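Local coordinates for 16L protein (Yaba-like disease virus, PDB 6TRR), which inhibits apoptosis of the infected host cell as a virus-encoded Bcl-2-like protein of the M11L family, probably by sequestering pro-apoptotic Bcl-2 relatives, at the interface of chains A and B. Sequence-based numbering; all coordinates share one arbitrary frame. Chains: chain A/B, 16L protein.

The interface of chains A and B. Residues chain A 18, 21-22, 25, 115-116; chain B 29, 32, 36.
The first helix of each chain, residues 14-34, packs against its counterpart in a two-fold symmetric pairing of Bcl-2-like subunits that appears domain-swapped, and B:Glu32 enters the contact between A:Phe22 of the opposing helix and A:Lys116 of the loop that follows helix 96-113. The dimer may or may not be the working form of the protein. Chain A hides 102 Å² of B:Glu32. With CG anti to the backbone N (chi1 -160°) and an extended chain beyond it, B:Glu32 carries its carboxylate past the benzyl group of A:Phe22, the two side chains running in opposite directions. Ring and carboxylate planes stand nearly perpendicular (88°), and CD of the carboxylate lies at the ring's edge, 3.8 Å from A:Phe22 CD1.

B:Leu29, whose side chain crosses that of the phenylalanine at about a right angle, reaches the CD1-CE1 rim from one side of the ring plane and brings CD1 to 3.5 Å from A:Phe22 CE1; its carbonyl O is what lies in plane at the edge. B:Leu36, in the loop after the helix, covers one face near the rim, its CD1 4.0 Å from A:Phe22 CD2. The two leucines thus approach from opposite sides of the ring plane, B:Leu29 beyond the rim and B:Leu36 over a face, while B:Glu32 CD stands at the edge in plane.

On the other side of the carboxylate, the stretched side chain of A:Lys116 passes across B:Glu32 at about a right angle. Its methylenes run over the carboxylate, with CE 3.3 Å from B:Glu32 OE2. The amine NZ adds a long, loose salt bridge of 4.0 Å to B:Glu32 OE2; the lysine is poorly ordered, so its exact placement is uncertain. Its backbone is tied to the first helix of its own chain: the side-chain amide of A:Asn25 donates from ND2 to A:Lys116 O at 2.9 Å, approaching from above the carbonyl plane, 38° out of it.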
loop_
_atom_site.group_PDB
_atom_site.type_symbol
_atom_site.label_atom_id
_atom_site.label_comp_id
_atom_site.label_asym_id
_atom_site.label_seq_id
_atom_site.Cartn_x
_atom_site.Cartn_y
_atom_site.Cartn_z
ATOM N N ASN A 18 -13.905 -1.039 0.745
ATOM C CA ASN A 18 -12.819 -1.478 -0.125
ATOM C C ASN A 18 -12.408 -0.377 -1.090
ATOM O O ASN A 18 -11.214 -0.177 -1.345
ATOM C CB ASN A 18 -13.232 -2.732 -0.893
ATOM C CG ASN A 18 -13.367 -3.944 0.003
ATOM O OD1 ASN A 18 -12.707 -4.040 1.040
ATOM N ND2 ASN A 18 -14.224 -4.878 -0.391
ATOM N N VAL A 21 -10.374 2.248 0.879
ATOM C CA VAL A 21 -9.036 1.747 1.188
ATOM C C VAL A 21 -8.155 1.806 -0.052
ATOM O O VAL A 21 -6.999 2.239 0.006
ATOM C CB VAL A 21 -9.111 0.319 1.758
ATOM C CG1 VAL A 21 -7.717 -0.304 1.838
ATOM C CG2 VAL A 21 -9.754 0.334 3.133
ATOM N N PHE A 22 -8.688 1.367 -1.193
ATOM C CA PHE A 22 -7.911 1.406 -2.427
ATOM C C PHE A 22 -7.589 2.840 -2.830
ATOM O O PHE A 22 -6.444 3.159 -3.174
ATOM C CB PHE A 22 -8.665 0.701 -3.549
ATOM C CG PHE A 22 -8.012 0.852 -4.888
ATOM C CD1 PHE A 22 -6.986 0.005 -5.268
ATOM C CD2 PHE A 22 -8.406 1.854 -5.757
ATOM C CE1 PHE A 22 -6.375 0.147 -6.496
ATOM C CE2 PHE A 22 -7.798 2.001 -6.985
ATOM C CZ PHE A 22 -6.781 1.147 -7.355
ATOM N N ASN A 25 -4.885 4.243 -0.588
ATOM C CA ASN A 25 -3.633 3.559 -0.904
ATOM C C ASN A 25 -3.070 4.041 -2.236
ATOM O O ASN A 25 -1.856 4.238 -2.370
ATOM C CB ASN A 25 -3.839 2.042 -0.933
ATOM C CG ASN A 25 -3.966 1.433 0.457
ATOM O OD1 ASN A 25 -3.629 2.061 1.459
ATOM N ND2 ASN A 25 -4.444 0.194 0.517
ATOM N N TYR A 115 -3.171 -7.826 -1.874
ATOM C CA TYR A 115 -2.574 -7.167 -0.714
ATOM C C TYR A 115 -3.064 -5.726 -0.677
ATOM O O TYR A 115 -2.703 -4.922 -1.544
ATOM C CB TYR A 115 -1.051 -7.241 -0.772
ATOM C CG TYR A 115 -0.342 -6.448 0.307
ATOM C CD1 TYR A 115 -0.583 -6.695 1.653
ATOM C CD2 TYR A 115 0.581 -5.464 -0.022
ATOM C CE1 TYR A 115 0.067 -5.973 2.642
ATOM C CE2 TYR A 115 1.236 -4.738 0.957
ATOM C CZ TYR A 115 0.976 -4.997 2.289
ATOM O OH TYR A 115 1.627 -4.278 3.266
ATOM N N LYS A 116 -3.892 -5.414 0.317
ATOM C CA LYS A 116 -4.402 -4.069 0.538
ATOM C C LYS A 116 -3.729 -3.367 1.707
ATOM O O LYS A 116 -4.128 -2.249 2.054
ATOM C CB LYS A 116 -5.913 -4.111 0.794
ATOM C CG LYS A 116 -6.721 -4.829 -0.267
ATOM C CD LYS A 116 -8.212 -4.669 -0.003
ATOM C CE LYS A 116 -9.045 -5.198 -1.161
ATOM N NZ LYS A 116 -10.505 -4.991 -0.942
ATOM N N LEU B 29 -1.160 -2.983 -5.522
ATOM C CA LEU B 29 -2.210 -2.060 -5.938
ATOM C C LEU B 29 -2.821 -2.494 -7.262
ATOM O O LEU B 29 -4.044 -2.454 -7.435
ATOM C CB LEU B 29 -1.655 -0.640 -6.049
ATOM C CG LEU B 29 -2.728 0.446 -6.172
ATOM C CD1 LEU B 29 -3.333 0.736 -4.803
ATOM C CD2 LEU B 29 -2.183 1.718 -6.820
ATOM N N GLU B 32 -5.189 -5.310 -6.518
ATOM C CA GLU B 32 -6.408 -4.842 -5.864
ATOM C C GLU B 32 -7.340 -4.163 -6.862
ATOM O O GLU B 32 -8.565 -4.309 -6.778
ATOM C CB GLU B 32 -6.057 -3.888 -4.721
ATOM C CG GLU B 32 -7.166 -3.730 -3.685
ATOM C CD GLU B 32 -6.855 -2.671 -2.636
ATOM O OE1 GLU B 32 -5.683 -2.251 -2.533
ATOM O OE2 GLU B 32 -7.788 -2.258 -1.913
ATOM N N LEU B 36 -11.417 -5.185 -8.160
ATOM C CA LEU B 36 -12.564 -4.314 -7.953
ATOM C C LEU B 36 -13.665 -4.667 -8.940
ATOM O O LEU B 36 -13.421 -4.785 -10.145
ATOM C CB LEU B 36 -12.165 -2.848 -8.113
ATOM C CG LEU B 36 -11.271 -2.245 -7.026
ATOM C CD1 LEU B 36 -10.943 -0.803 -7.367
ATOM C CD2 LEU B 36 -11.928 -2.326 -5.657
#